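Local coordinates for protein VP1 (Merkel cell polyomavirus, PDB 4FMH) that forms the pentameric building blocks of the viral capsid and binds sialylated glycans through a site required for infection, at the interface of chains A and B. Sequence-based numbering; all coordinates share one arbitrary frame. Chains: chain A/B, VP1.

The interface of chains A and B. Residues chain A 126, 128, 223-224; chain B 218-219, 222.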
# COMPACT_ATOMS: atom_id res chain seq x y z
N PRO A 126 -11.20 -11.00 14.73
CA PRO A 126 -9.94 -11.71 14.55
C PRO A 126 -8.76 -10.99 15.21
O PRO A 126 -8.84 -9.79 15.47
CB PRO A 126 -9.75 -11.75 13.03
CG PRO A 126 -10.66 -10.73 12.48
CD PRO A 126 -11.77 -10.53 13.46
N SER A 128 -5.97 -8.80 15.65
CA SER A 128 -5.68 -7.60 14.88
C SER A 128 -5.27 -6.46 15.82
O SER A 128 -5.36 -6.60 17.04
CB SER A 128 -6.91 -7.19 14.05
OG SER A 128 -8.07 -7.08 14.87
N PRO A 223 -5.86 -4.25 10.45
CA PRO A 223 -5.59 -5.60 9.94
C PRO A 223 -4.14 -6.05 10.16
O PRO A 223 -3.19 -5.28 9.95
CB PRO A 223 -5.88 -5.47 8.44
CG PRO A 223 -6.90 -4.37 8.37
CD PRO A 223 -6.53 -3.40 9.45
N THR A 224 -3.99 -7.28 10.63
CA THR A 224 -2.69 -7.92 10.66
C THR A 224 -2.45 -8.46 9.25
O THR A 224 -3.25 -9.26 8.75
CB THR A 224 -2.64 -9.01 11.73
OG1 THR A 224 -2.68 -8.38 13.02
CG2 THR A 224 -1.38 -9.85 11.62
N THR B 218 -6.14 -9.97 8.38
CA THR B 218 -7.19 -10.09 9.41
C THR B 218 -8.08 -8.84 9.41
O THR B 218 -8.00 -8.03 8.50
CB THR B 218 -6.63 -10.45 10.81
OG1 THR B 218 -5.90 -9.34 11.36
CG2 THR B 218 -5.71 -11.66 10.71
N GLY B 219 -8.94 -8.69 10.42
CA GLY B 219 -9.98 -7.66 10.41
C GLY B 219 -11.29 -8.24 9.92
O GLY B 219 -11.30 -9.19 9.15
N THR B 222 -12.36 -5.86 6.43
CA THR B 222 -11.22 -5.41 5.63
C THR B 222 -11.48 -5.69 4.15
O THR B 222 -11.89 -6.80 3.80
CB THR B 222 -9.93 -6.13 6.06
OG1 THR B 222 -9.86 -6.12 7.49
CG2 THR B 222 -8.68 -5.44 5.48
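A:Thr224 and B:Thr218 hold each other by two hydrogen bonds at this small loop-to-loop patch between neighbouring VP1 subunits of the capsid pentamer. The amide N of A:Thr224 gives its hydrogen to the hydroxyl OG1 of B:Thr218 at 2.9 Å, a fairly straight bond of 157° at the hydrogen. In return, the N of B:Thr218 donates to the carbonyl O of A:Thr224 at 3.0 Å. A chi1 of 70° places OG1 of B:Thr218 between its own N and carbonyl carbon, where it meets the amide of A:Thr224 while the backbone N bonds separately; the two threonine side chains run side by side, pointing the same way. The close part of the contact also takes in A:Pro223, which buries more surface than any other residue of the patch. Its ring crosses B:Thr222 obliquely, CG 3.6 Å from the methyl CG2, with no hydrogen bond joining this pair.

Contact is lighter toward A:Ser128, which adds its CB, 3.6 Å from OG1 of B:Thr218, while its own hydroxyl turns back to the carbonyl O of A:Pro126. The ring of A:Pro126 puts CG 3.4 Å from the N of B:Gly219, but its CB stays 4.0 Å from CB of B:Thr218. Within chain B, the hydroxyl OG1 of B:Thr222 donates to the carbonyl O of B:Thr218, pinning the turn between them, and that same oxygen lies 3.3 Å from CB of A:Pro223.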